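Local structure of DUF871 domain-containing protein (2P0O) at residues V68-E73 and T94-D99; G6-L11 and G33-L38; I307-Y312 and K331-T336; R300-V305 and I335-D340. The protein is of unproven function but is probably a 6-phospho-N-acetylmuramidase, built from a TIM barrel and a smaller cyclophilin-like domain. All coordinates share one frame; numbering follows the deposited sequence.

Interaction 1: residues V68-E73 and T94-D99; sequences VDISGE and TGLRMD
Asp69 and Arg97 run side by side off adjacent strands and meet in a salt bridge, with Asp69 OD2 2.7 Å from Arg97 NH1. The hydrogen bond within it is weak because the N-H points well off the oxygen, and the carboxylate and guanidinium planes are turned 50° apart. Asp99 crosses Asp69 at about a right angle and brings its OD2 to 3.1 Å from Asp69 OD2; two carboxylates this close may raise the pKa of one of them, with Arg97 probably offsetting the repulsion. The arginine is fixed from further out: its NE bonds to Leu118 O and its NH2 to Asn146 OD1.

On the face of Val68, Ile70 and Leu96 the contact is apolar. Ile70 CG2 touches the selenium of selenomethionine Met98 at 3.7 Å, and Val68 CB rests on Leu96 CD2 at 3.8 Å. The Met98 chain bends at chi2 and chi3, which curls CE tightly against Gly72 CA (3.5 Å). There the helix begins, N-capped by Ser71 OG bonding to Ala74 N.

Between the two layers of side chains runs the backbone ladder. Val68 N donates to Gly95 O, Arg97 N to Val68 O (2.8 Å, nearly straight at 177°) and Ile70 N to Arg97 O. These are neighbouring parallel strands of the TIM barrel, with the charged cluster near their C-terminal ends, where enzymes of this fold carry their active sites.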
loop_
_atom_site.group_PDB
_atom_site.type_symbol
_atom_site.label_atom_id
_atom_site.label_comp_id
_atom_site.label_asym_id
_atom_site.label_seq_id
_atom_site.Cartn_x
_atom_site.Cartn_y
_atom_site.Cartn_z
ATOM N N VAL A 68 -2.793 -13.437 -12.884
ATOM C CA VAL A 68 -3.167 -14.721 -12.300
ATOM C C VAL A 68 -1.929 -15.586 -12.012
ATOM O O VAL A 68 -1.176 -15.970 -12.925
ATOM C CB VAL A 68 -4.154 -15.537 -13.193
ATOM C CG1 VAL A 68 -4.444 -16.900 -12.582
ATOM C CG2 VAL A 68 -5.473 -14.769 -13.464
ATOM N N ASP A 69 -1.733 -15.904 -10.742
ATOM C CA ASP A 69 -0.673 -16.804 -10.350
ATOM C C ASP A 69 -1.273 -18.211 -10.304
ATOM O O ASP A 69 -2.194 -18.492 -9.538
ATOM C CB ASP A 69 -0.074 -16.364 -9.013
ATOM C CG ASP A 69 1.037 -17.287 -8.527
ATOM O OD1 ASP A 69 0.750 -18.429 -8.116
ATOM O OD2 ASP A 69 2.204 -16.863 -8.533
ATOM N N ILE A 70 -0.752 -19.086 -11.152
ATOM C CA ILE A 70 -1.345 -20.406 -11.356
ATOM C C ILE A 70 -0.275 -21.382 -11.830
ATOM O O ILE A 70 0.625 -21.008 -12.593
ATOM C CB ILE A 70 -2.523 -20.312 -12.379
ATOM C CG1 ILE A 70 -3.312 -21.614 -12.489
ATOM C CG2 ILE A 70 -2.041 -19.823 -13.747
ATOM C CD1 ILE A 70 -4.591 -21.451 -13.319
ATOM N N SER A 71 -0.359 -22.628 -11.370
ATOM C CA SER A 71 0.569 -23.653 -11.825
ATOM C C SER A 71 0.206 -24.071 -13.245
ATOM O O SER A 71 -0.944 -23.906 -13.674
ATOM C CB SER A 71 0.557 -24.861 -10.892
ATOM O OG SER A 71 -0.577 -25.674 -11.138
ATOM N N GLY A 72 1.202 -24.599 -13.960
ATOM C CA GLY A 72 1.031 -25.110 -15.329
ATOM C C GLY A 72 -0.104 -26.104 -15.464
ATOM O O GLY A 72 -0.858 -26.048 -16.448
ATOM N N GLU A 73 -0.224 -26.993 -14.464
ATOM C CA GLU A 73 -1.246 -28.062 -14.426
ATOM C C GLU A 73 -2.640 -27.543 -14.098
ATOM O O GLU A 73 -3.616 -27.947 -14.733
ATOM C CB GLU A 73 -0.861 -29.192 -13.452
ATOM C CG GLU A 73 -0.058 -30.339 -14.080
ATOM C CD GLU A 73 -0.349 -30.533 -15.581
ATOM O OE1 GLU A 73 -1.471 -30.971 -15.955
ATOM O OE2 GLU A 73 0.561 -30.240 -16.391
ATOM N N THR A 94 -4.990 -10.208 -17.811
ATOM C CA THR A 94 -3.947 -9.419 -18.456
ATOM C C THR A 94 -2.542 -9.952 -18.211
ATOM O O THR A 94 -1.571 -9.450 -18.791
ATOM C CB THR A 94 -3.992 -7.957 -17.994
ATOM O OG1 THR A 94 -4.034 -7.918 -16.561
ATOM C CG2 THR A 94 -5.203 -7.227 -18.584
ATOM N N GLY A 95 -2.432 -10.964 -17.355
ATOM C CA GLY A 95 -1.133 -11.441 -16.930
ATOM C C GLY A 95 -1.170 -12.838 -16.356
ATOM O O GLY A 95 -2.146 -13.237 -15.712
ATOM N N LEU A 96 -0.107 -13.590 -16.615
ATOM C CA LEU A 96 0.078 -14.884 -15.980
ATOM C C LEU A 96 1.430 -14.989 -15.283
ATOM O O LEU A 96 2.460 -14.582 -15.818
ATOM C CB LEU A 96 -0.139 -16.042 -16.955
ATOM C CG LEU A 96 -1.581 -16.182 -17.460
ATOM C CD1 LEU A 96 -1.631 -16.996 -18.766
ATOM C CD2 LEU A 96 -2.513 -16.751 -16.372
ATOM N N ARG A 97 1.384 -15.492 -14.058
ATOM C CA ARG A 97 2.577 -15.840 -13.294
ATOM C C ARG A 97 2.590 -17.355 -13.156
ATOM O O ARG A 97 1.830 -17.934 -12.371
ATOM C CB ARG A 97 2.570 -15.148 -11.940
ATOM C CG ARG A 97 3.838 -15.366 -11.082
ATOM C CD ARG A 97 3.944 -14.208 -10.091
ATOM N NE ARG A 97 5.104 -14.280 -9.199
ATOM C CZ ARG A 97 5.063 -14.704 -7.939
ATOM N NH1 ARG A 97 3.920 -15.123 -7.407
ATOM N NH2 ARG A 97 6.167 -14.706 -7.208
HETATM N N MSE A 98 3.432 -17.988 -13.970
HETATM C CA MSE A 98 3.544 -19.434 -13.999
HETATM C C MSE A 98 4.733 -19.865 -13.153
HETATM O O MSE A 98 5.764 -19.203 -13.089
HETATM C CB MSE A 98 3.726 -19.938 -15.421
HETATM C CG MSE A 98 2.745 -19.377 -16.420
HETATM SE SE MSE A 98 0.858 -19.804 -16.097
HETATM C CE MSE A 98 0.861 -21.755 -16.138
ATOM N N ASP A 99 4.582 -20.981 -12.487
ATOM C CA ASP A 99 5.573 -21.341 -11.501
ATOM C C ASP A 99 5.905 -22.768 -11.789
ATOM O O ASP A 99 7.076 -23.157 -11.798
ATOM C CB ASP A 99 5.024 -21.122 -10.078
ATOM C CG ASP A 99 4.010 -19.957 -10.020
ATOM O OD1 ASP A 99 2.835 -20.180 -10.436
ATOM O OD2 ASP A 99 4.395 -18.822 -9.603
#

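Interaction 2: residues G6-L11 and G33-L38; sequences GISVFL and GIFTSL
Strands 6-8 and 33-38 run parallel with their axes 4.5 Å apart and 28° between their directions, joined by Ile7 N to Gly33 O, Phe35 N to Ile7 O (2.8 Å) and Val9 N to Phe35 O, the last two lying nearly along the C=O axes.

Past Val9 N the backbones part and a side chain takes over. Thr36 OG1, anti to its own backbone N, donates to Val9 O at 2.8 Å, coming from above the carbonyl plane. One water widens the link by donating to Val9 O and accepting from Ser37 N; it also sits over a face of the Phe10 ring, toward the rim. A second water is held by three partners: it accepts from Leu11 N, and donates to Ser37 O and, at 2.6 Å, to Thr36 OG1. The polar atoms of the splayed ends are thus bridged by solvent.

Apolar branches pack along the face of Ile7 and Ile34, whose CG1 atoms lie 4.0 Å apart with the two chains pointing the same way. Val9 CG2 crosses obliquely onto Ile34 CG2, also at 4.0 Å, and Leu11 CD1 reaches Leu38 CD1 at 3.8 Å.

Helix 17-28, the crossover of this beta-alpha-beta unit, covers Ile7 and Val9 through Ile23, while helix 48-62 covers Ile34 and Leu11. Phe35 points into the barrel, edge-to-face with Phe177, and Ser8 OG bonds to Ile221 O on strand 218-221, the eighth of the barrel, where the barrel closes.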
loop_
_atom_site.group_PDB
_atom_site.type_symbol
_atom_site.label_atom_id
_atom_site.label_comp_id
_atom_site.label_asym_id
_atom_site.label_seq_id
_atom_site.Cartn_x
_atom_site.Cartn_y
_atom_site.Cartn_z
ATOM N N GLY A 6 -2.667 -1.976 -6.239
ATOM C CA GLY A 6 -3.503 -3.136 -6.520
ATOM C C GLY A 6 -4.083 -3.829 -5.302
ATOM O O GLY A 6 -3.698 -3.531 -4.148
ATOM N N ILE A 7 -5.021 -4.737 -5.567
ATOM C CA ILE A 7 -5.685 -5.566 -4.548
ATOM C C ILE A 7 -5.579 -7.045 -4.896
ATOM O O ILE A 7 -5.315 -7.404 -6.038
ATOM C CB ILE A 7 -7.190 -5.207 -4.386
ATOM C CG1 ILE A 7 -7.987 -5.550 -5.669
ATOM C CG2 ILE A 7 -7.305 -3.750 -3.995
ATOM C CD1 ILE A 7 -9.526 -5.202 -5.636
ATOM N N SER A 8 -5.813 -7.900 -3.909
ATOM C CA SER A 8 -5.888 -9.347 -4.133
ATOM C C SER A 8 -7.307 -9.832 -4.004
ATOM O O SER A 8 -8.108 -9.264 -3.265
ATOM C CB SER A 8 -5.000 -10.095 -3.143
ATOM O OG SER A 8 -3.637 -9.746 -3.367
ATOM N N VAL A 9 -7.629 -10.856 -4.773
ATOM C CA VAL A 9 -8.922 -11.505 -4.698
ATOM C C VAL A 9 -8.663 -12.994 -4.598
ATOM O O VAL A 9 -7.740 -13.498 -5.220
ATOM C CB VAL A 9 -9.793 -11.159 -5.914
ATOM C CG1 VAL A 9 -11.051 -12.013 -5.932
ATOM C CG2 VAL A 9 -10.162 -9.676 -5.882
ATOM N N PHE A 10 -9.440 -13.673 -3.765
ATOM C CA PHE A 10 -9.249 -15.105 -3.481
ATOM C C PHE A 10 -10.414 -15.891 -4.068
ATOM O O PHE A 10 -11.557 -15.781 -3.609
ATOM C CB PHE A 10 -9.085 -15.326 -1.975
ATOM C CG PHE A 10 -7.812 -14.724 -1.433
ATOM C CD1 PHE A 10 -7.742 -13.364 -1.116
ATOM C CD2 PHE A 10 -6.655 -15.499 -1.327
ATOM C CE1 PHE A 10 -6.533 -12.795 -0.655
ATOM C CE2 PHE A 10 -5.453 -14.945 -0.860
ATOM C CZ PHE A 10 -5.387 -13.617 -0.516
ATOM N N LEU A 11 -10.117 -16.646 -5.124
ATOM C CA LEU A 11 -11.157 -17.361 -5.856
ATOM C C LEU A 11 -11.394 -18.776 -5.344
ATOM O O LEU A 11 -12.100 -19.550 -5.992
ATOM C CB LEU A 11 -10.850 -17.386 -7.358
ATOM C CG LEU A 11 -10.781 -16.010 -8.021
ATOM C CD1 LEU A 11 -10.562 -16.173 -9.516
ATOM C CD2 LEU A 11 -12.062 -15.237 -7.736
ATOM N N GLY A 33 -5.386 -2.527 -10.301
ATOM C CA GLY A 33 -4.943 -3.891 -10.517
ATOM C C GLY A 33 -5.468 -4.897 -9.520
ATOM O O GLY A 33 -5.743 -4.573 -8.347
ATOM N N ILE A 34 -5.588 -6.137 -10.010
ATOM C CA ILE A 34 -5.947 -7.284 -9.219
ATOM C C ILE A 34 -4.886 -8.372 -9.382
ATOM O O ILE A 34 -4.400 -8.632 -10.498
ATOM C CB ILE A 34 -7.325 -7.862 -9.627
ATOM C CG1 ILE A 34 -8.432 -6.827 -9.392
ATOM C CG2 ILE A 34 -7.592 -9.188 -8.879
ATOM C CD1 ILE A 34 -9.703 -7.073 -10.209
ATOM N N PHE A 35 -4.532 -8.981 -8.252
ATOM C CA PHE A 35 -3.733 -10.206 -8.203
ATOM C C PHE A 35 -4.609 -11.322 -7.635
ATOM O O PHE A 35 -5.362 -11.117 -6.673
ATOM C CB PHE A 35 -2.478 -10.016 -7.333
ATOM C CG PHE A 35 -1.644 -11.266 -7.153
ATOM C CD1 PHE A 35 -0.606 -11.568 -8.049
ATOM C CD2 PHE A 35 -1.860 -12.124 -6.058
ATOM C CE1 PHE A 35 0.199 -12.718 -7.888
ATOM C CE2 PHE A 35 -1.064 -13.283 -5.877
ATOM C CZ PHE A 35 -0.017 -13.581 -6.783
ATOM N N THR A 36 -4.511 -12.501 -8.238
ATOM C CA THR A 36 -5.195 -13.671 -7.723
ATOM C C THR A 36 -4.343 -14.920 -7.924
ATOM O O THR A 36 -3.691 -15.087 -8.965
ATOM C CB THR A 36 -6.622 -13.828 -8.329
ATOM O OG1 THR A 36 -7.328 -14.873 -7.641
ATOM C CG2 THR A 36 -6.582 -14.140 -9.836
ATOM N N SER A 37 -4.346 -15.786 -6.916
ATOM C CA SER A 37 -3.574 -17.026 -6.957
ATOM C C SER A 37 -4.512 -18.221 -6.920
ATOM O O SER A 37 -5.277 -18.395 -5.979
ATOM C CB SER A 37 -2.551 -17.081 -5.805
ATOM O OG SER A 37 -1.778 -18.280 -5.845
ATOM N N LEU A 38 -4.455 -19.032 -7.969
ATOM C CA LEU A 38 -5.375 -20.157 -8.137
ATOM C C LEU A 38 -4.756 -21.533 -7.899
ATOM O O LEU A 38 -3.710 -21.865 -8.477
ATOM C CB LEU A 38 -5.967 -20.133 -9.538
ATOM C CG LEU A 38 -7.309 -19.446 -9.755
ATOM C CD1 LEU A 38 -7.153 -17.925 -9.847
ATOM C CD2 LEU A 38 -7.933 -19.997 -11.022
HETATM O O HOH W 1 -5.321 -14.885 -4.255
HETATM O O HOH W 2 -7.723 -17.158 -6.527
#

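Interaction 3: residues I307-Y312 and K331-T336; sequences IDNEKY and KVNTIT
Lys331 NZ has three partners: a salt bridge to Asp329 OD1, a water at 2.8 Å that also bonds to Tyr312 OH, and the face of the Tyr312 ring. The last is a cation-pi contact, with NZ 4.6 Å from the ring centroid and 21° off the normal. The lysine chain bends at chi3 and chi4 so that it crosses the ring at about a right angle, and CE comes closer than the charge, 3.6 Å from the centroid in a CH-pi contact. Val332 CG2 meets the same ring at its edge, near CE2.

Asn309 ties the turn to the strand. Its CG takes the crowded position between backbone N and carbonyl carbon, and OD1 accepts from Lys311 N on an in-plane lone pair, an Asx turn that leads into a short 3-10 segment. ND2 donates to Asn333 OD1 at 3.0 Å, staying in the amide plane of Asn309 but arriving above that of Asn333; the two planes are 52° apart. Glu330 O is a second acceptor for ND2; Asn333 OD1 also takes the N-H of Glu295 while its ND2 donates to Glu293 O.

Here strand 332-337 pairs with 304-308 in the antiparallel sheet of the C-terminal domain, whose family is grouped with the cyclophilin-like folds. Ile307 and Asn333 form a hydrogen-bonded pair through both backbone N-H groups, Asn333 N reaching Ile307 O at 2.8 Å. Asn309 N continues the ladder to Lys331 O at 2.9 Å. Next to the Ile307-Asn333 pair, Ile307 CG2 presses tightly on Ile335 CD1 at 3.5 Å, crossing obliquely.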
loop_
_atom_site.group_PDB
_atom_site.type_symbol
_atom_site.label_atom_id
_atom_site.label_comp_id
_atom_site.label_asym_id
_atom_site.label_seq_id
_atom_site.Cartn_x
_atom_site.Cartn_y
_atom_site.Cartn_z
ATOM N N ILE A 307 1.903 23.161 20.700
ATOM C CA ILE A 307 1.812 24.546 20.270
ATOM C C ILE A 307 2.726 25.384 21.158
ATOM O O ILE A 307 2.708 25.242 22.399
ATOM C CB ILE A 307 0.316 25.073 20.244
ATOM C CG1 ILE A 307 0.223 26.444 19.585
ATOM C CG2 ILE A 307 -0.327 25.109 21.655
ATOM C CD1 ILE A 307 -1.195 26.830 19.190
ATOM N N ASP A 308 3.538 26.236 20.537
ATOM C CA ASP A 308 4.433 27.104 21.296
ATOM C C ASP A 308 3.635 28.146 22.079
ATOM O O ASP A 308 2.755 28.806 21.513
ATOM C CB ASP A 308 5.432 27.782 20.370
ATOM C CG ASP A 308 6.563 26.857 19.930
ATOM O OD1 ASP A 308 6.564 25.643 20.293
ATOM O OD2 ASP A 308 7.485 27.362 19.243
ATOM N N ASN A 309 3.902 28.284 23.382
ATOM C CA ASN A 309 3.138 29.267 24.160
ATOM C C ASN A 309 3.814 30.647 24.160
ATOM O O ASN A 309 4.818 30.839 23.452
ATOM C CB ASN A 309 2.773 28.755 25.576
ATOM C CG ASN A 309 3.998 28.425 26.436
ATOM O OD1 ASN A 309 4.905 29.252 26.605
ATOM N ND2 ASN A 309 4.015 27.213 26.996
ATOM N N GLU A 310 3.272 31.587 24.938
ATOM C CA GLU A 310 3.759 32.967 24.967
ATOM C C GLU A 310 5.212 33.087 25.458
ATOM O O GLU A 310 5.901 34.091 25.163
ATOM C CB GLU A 310 2.813 33.875 25.782
ATOM C CG GLU A 310 2.847 33.640 27.284
ATOM C CD GLU A 310 1.726 34.367 28.044
ATOM O OE1 GLU A 310 1.594 35.621 27.948
ATOM O OE2 GLU A 310 0.978 33.678 28.773
ATOM N N LYS A 311 5.684 32.077 26.191
ATOM C CA LYS A 311 7.077 32.088 26.687
ATOM C C LYS A 311 8.079 31.930 25.568
ATOM O O LYS A 311 9.243 32.230 25.764
ATOM C CB LYS A 311 7.345 31.019 27.755
ATOM C CG LYS A 311 6.622 31.266 29.065
ATOM C CD LYS A 311 6.798 30.129 30.039
ATOM C CE LYS A 311 6.005 30.413 31.299
ATOM N NZ LYS A 311 6.202 29.346 32.304
ATOM N N TYR A 312 7.633 31.457 24.407
ATOM C CA TYR A 312 8.520 31.262 23.260
ATOM C C TYR A 312 8.573 32.506 22.397
ATOM O O TYR A 312 9.107 32.464 21.287
ATOM C CB TYR A 312 8.097 30.042 22.415
ATOM C CG TYR A 312 9.235 29.060 22.156
ATOM C CD1 TYR A 312 10.528 29.520 21.929
ATOM C CD2 TYR A 312 9.012 27.667 22.143
ATOM C CE1 TYR A 312 11.576 28.643 21.687
ATOM C CE2 TYR A 312 10.049 26.769 21.926
ATOM C CZ TYR A 312 11.346 27.275 21.685
ATOM O OH TYR A 312 12.420 26.434 21.449
ATOM N N LYS A 331 8.103 26.156 27.462
ATOM C CA LYS A 331 7.633 27.077 26.440
ATOM C C LYS A 331 6.755 26.430 25.381
ATOM O O LYS A 331 6.279 27.117 24.484
ATOM C CB LYS A 331 8.809 27.768 25.751
ATOM C CG LYS A 331 9.843 28.352 26.699
ATOM C CD LYS A 331 10.914 29.124 25.908
ATOM C CE LYS A 331 11.876 28.197 25.159
ATOM N NZ LYS A 331 12.303 26.951 25.898
ATOM N N VAL A 332 6.517 25.124 25.502
ATOM C CA VAL A 332 5.817 24.344 24.459
ATOM C C VAL A 332 4.656 23.591 25.121
ATOM O O VAL A 332 4.911 22.658 25.902
ATOM C CB VAL A 332 6.786 23.316 23.781
ATOM C CG1 VAL A 332 6.057 22.404 22.774
ATOM C CG2 VAL A 332 7.983 24.020 23.103
ATOM N N ASN A 333 3.400 23.987 24.832
ATOM C CA ASN A 333 2.234 23.242 25.323
ATOM C C ASN A 333 2.058 21.918 24.593
ATOM O O ASN A 333 2.185 21.851 23.347
ATOM C CB ASN A 333 0.950 24.058 25.156
ATOM C CG ASN A 333 0.899 25.268 26.069
ATOM O OD1 ASN A 333 1.677 25.391 27.024
ATOM N ND2 ASN A 333 -0.032 26.161 25.791
ATOM N N THR A 334 1.775 20.866 25.349
ATOM C CA THR A 334 1.507 19.569 24.739
ATOM C C THR A 334 0.003 19.419 24.675
ATOM O O THR A 334 -0.666 19.538 25.701
ATOM C CB THR A 334 2.129 18.426 25.563
ATOM O OG1 THR A 334 1.865 18.677 26.953
ATOM C CG2 THR A 334 3.639 18.404 25.368
ATOM N N ILE A 335 -0.525 19.174 23.478
ATOM C CA ILE A 335 -1.980 19.242 23.247
ATOM C C ILE A 335 -2.571 17.855 23.154
ATOM O O ILE A 335 -3.528 17.534 23.832
ATOM C CB ILE A 335 -2.345 19.974 21.907
ATOM C CG1 ILE A 335 -1.581 21.300 21.747
ATOM C CG2 ILE A 335 -3.886 20.150 21.779
ATOM C CD1 ILE A 335 -1.774 22.221 22.928
ATOM N N THR A 336 -2.025 17.040 22.266
ATOM C CA THR A 336 -2.517 15.682 22.123
ATOM C C THR A 336 -1.392 14.895 21.454
ATOM O O THR A 336 -0.273 15.412 21.326
ATOM C CB THR A 336 -3.871 15.638 21.345
ATOM O OG1 THR A 336 -4.258 14.292 21.137
ATOM C CG2 THR A 336 -3.773 16.307 19.970
HETATM O O HOH W 3 14.094 26.428 23.747
#

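Interaction 4: residues R300-V305 and I335-D340; sequences RPVGTV and ITRIID. Unlike the reference sequence in segment 335-340: Asp340 (reference Glu).
Val302 O is held by two nitrogens of one side chain. Arg337, extended from CG to NE, grips it side-on, with NH2 at 2.8 Å on an in-plane lone pair and NE at 2.9 Å from above the carbonyl plane, while the oxygen stays in the plane of the guanidinium. Pro301 covers one face of that group, its CG 3.7 Å above the plane and over the centre. Pro301 O is doubly satisfied as well, by Thr304 N and by Thr304 OG1, the hydroxyl donating at 2.7 Å along a lone pair.

The first of these bonds closes a type II beta turn from Pro301 to Thr304, in which Gly303 takes the positive phi (103°) usual at its third position. The turn feeds strand 304-308 into its antiparallel pairing with strand 332-337, and Gly303 O receives Ile338 N at 2.9 Å, almost straight at 171°.

Next along the strand, Val305 N donates to Thr336 O. Val305 O in return faces two N-H groups, a good one from Ile335 at 2.8 Å and a weak one from Thr336 at 3.4 Å: a classic beta bulge. Outside the pair, Thr336 OG1 bonds to Ala248 O, Ser250 OG to Ile335 O and Val302 N to Asp325 OD1. Val305 CB and Thr336 CG2 lie side by side at 4.0 Å, facing helix 255-258 through Ile258 and Leu255.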
loop_
_atom_site.group_PDB
_atom_site.type_symbol
_atom_site.label_atom_id
_atom_site.label_comp_id
_atom_site.label_asym_id
_atom_site.label_seq_id
_atom_site.Cartn_x
_atom_site.Cartn_y
_atom_site.Cartn_z
ATOM N N ARG A 300 7.562 15.091 25.257
ATOM C CA ARG A 300 6.964 15.046 23.924
ATOM C C ARG A 300 7.361 13.787 23.135
ATOM O O ARG A 300 8.124 13.880 22.149
ATOM C CB ARG A 300 7.329 16.319 23.153
ATOM C CG ARG A 300 6.820 17.595 23.840
ATOM C CD ARG A 300 7.444 18.840 23.265
ATOM N NE ARG A 300 8.827 19.004 23.724
ATOM C CZ ARG A 300 9.769 19.683 23.066
ATOM N NH1 ARG A 300 9.497 20.272 21.892
ATOM N NH2 ARG A 300 10.993 19.774 23.585
ATOM N N PRO A 301 6.874 12.600 23.568
ATOM C CA PRO A 301 7.253 11.394 22.817
ATOM C C PRO A 301 6.797 11.463 21.364
ATOM O O PRO A 301 5.945 12.310 21.004
ATOM C CB PRO A 301 6.594 10.236 23.605
ATOM C CG PRO A 301 5.492 10.877 24.395
ATOM C CD PRO A 301 6.017 12.278 24.725
ATOM N N VAL A 302 7.395 10.631 20.523
ATOM C CA VAL A 302 7.074 10.629 19.098
ATOM C C VAL A 302 5.557 10.702 18.864
ATOM O O VAL A 302 4.791 9.943 19.431
ATOM C CB VAL A 302 7.772 9.443 18.310
ATOM C CG1 VAL A 302 7.433 8.080 18.918
ATOM C CG2 VAL A 302 7.394 9.493 16.827
ATOM N N GLY A 303 5.137 11.672 18.073
ATOM C CA GLY A 303 3.723 11.814 17.696
ATOM C C GLY A 303 3.022 12.913 18.452
ATOM O O GLY A 303 1.899 13.242 18.137
ATOM N N THR A 304 3.698 13.489 19.447
ATOM C CA THR A 304 3.142 14.557 20.262
ATOM C C THR A 304 2.858 15.815 19.439
ATOM O O THR A 304 3.736 16.321 18.718
ATOM C CB THR A 304 4.004 14.841 21.546
ATOM O OG1 THR A 304 4.029 13.665 22.390
ATOM C CG2 THR A 304 3.405 15.985 22.380
ATOM N N VAL A 305 1.617 16.285 19.526
ATOM C CA VAL A 305 1.201 17.548 18.909
ATOM C C VAL A 305 1.285 18.682 19.912
ATOM O O VAL A 305 0.676 18.639 21.003
ATOM C CB VAL A 305 -0.247 17.458 18.373
ATOM C CG1 VAL A 305 -0.613 18.700 17.566
ATOM C CG2 VAL A 305 -0.432 16.184 17.550
ATOM N N ILE A 335 -0.525 19.174 23.478
ATOM C CA ILE A 335 -1.980 19.242 23.247
ATOM C C ILE A 335 -2.571 17.855 23.154
ATOM O O ILE A 335 -3.528 17.534 23.832
ATOM C CB ILE A 335 -2.345 19.974 21.907
ATOM C CG1 ILE A 335 -1.581 21.300 21.747
ATOM C CG2 ILE A 335 -3.886 20.150 21.779
ATOM C CD1 ILE A 335 -1.774 22.221 22.928
ATOM N N THR A 336 -2.025 17.040 22.266
ATOM C CA THR A 336 -2.517 15.682 22.123
ATOM C C THR A 336 -1.392 14.895 21.454
ATOM O O THR A 336 -0.273 15.412 21.326
ATOM C CB THR A 336 -3.871 15.638 21.345
ATOM O OG1 THR A 336 -4.258 14.292 21.137
ATOM C CG2 THR A 336 -3.773 16.307 19.970
ATOM N N ARG A 337 -1.698 13.674 21.020
ATOM C CA ARG A 337 -0.734 12.787 20.405
ATOM C C ARG A 337 -1.360 12.027 19.239
ATOM O O ARG A 337 -2.489 11.568 19.358
ATOM C CB ARG A 337 -0.244 11.781 21.446
ATOM C CG ARG A 337 1.071 11.106 21.024
ATOM C CD ARG A 337 1.699 10.303 22.146
ATOM N NE ARG A 337 2.884 9.630 21.613
ATOM C CZ ARG A 337 3.501 8.592 22.170
ATOM N NH1 ARG A 337 3.099 8.091 23.341
ATOM N NH2 ARG A 337 4.547 8.062 21.543
ATOM N N ILE A 338 -0.624 11.870 18.129
ATOM C CA ILE A 338 -1.047 10.982 17.051
ATOM C C ILE A 338 -1.289 9.567 17.531
ATOM O O ILE A 338 -0.487 9.005 18.248
ATOM C CB ILE A 338 0.035 10.867 15.914
ATOM C CG1 ILE A 338 0.477 12.267 15.433
ATOM C CG2 ILE A 338 -0.481 9.942 14.777
ATOM C CD1 ILE A 338 -0.657 13.081 14.759
ATOM N N ILE A 339 -2.405 9.000 17.106
ATOM C CA ILE A 339 -2.816 7.627 17.431
ATOM C C ILE A 339 -1.711 6.638 17.052
ATOM O O ILE A 339 -1.087 6.773 15.995
ATOM C CB ILE A 339 -4.195 7.338 16.704
ATOM C CG1 ILE A 339 -5.336 8.048 17.447
ATOM C CG2 ILE A 339 -4.511 5.871 16.490
ATOM C CD1 ILE A 339 -5.220 8.059 18.942
ATOM N N ASP A 340 -1.460 5.669 17.925
ATOM C CA ASP A 340 -0.357 4.723 17.719
ATOM C C ASP A 340 -0.343 4.211 16.278
ATOM O O ASP A 340 0.689 4.230 15.608
ATOM C CB ASP A 340 -0.462 3.540 18.696
ATOM C CG ASP A 340 0.812 2.737 18.786
ATOM O OD1 ASP A 340 1.671 2.885 17.898
ATOM O OD2 ASP A 340 0.966 1.941 19.757
#

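Interactions 1 and 2 belong to one parallel barrel and share a seam: strands 33-38 and 65-70 are neighbours, joined by the probable hydrogen bonds Asp69 N to Thr36 O and Leu38 N to Asp69 O. Interactions 3 and 4 hold one antiparallel strand pair, 304-308 with 332-337, at successive points, and share Ile335 and Thr336. All four are mostly buried; interactions 1 and 3 each reach the surface at one residue, Asp99 and Lys311, while 2 and 4 have no exposed touching residue. Chemistry follows place: an ion cluster over apolar packing in 1, similar packing with bridging waters in 2, an Asx turn and cation-pi contact in 3, a beta turn and bulge in 4.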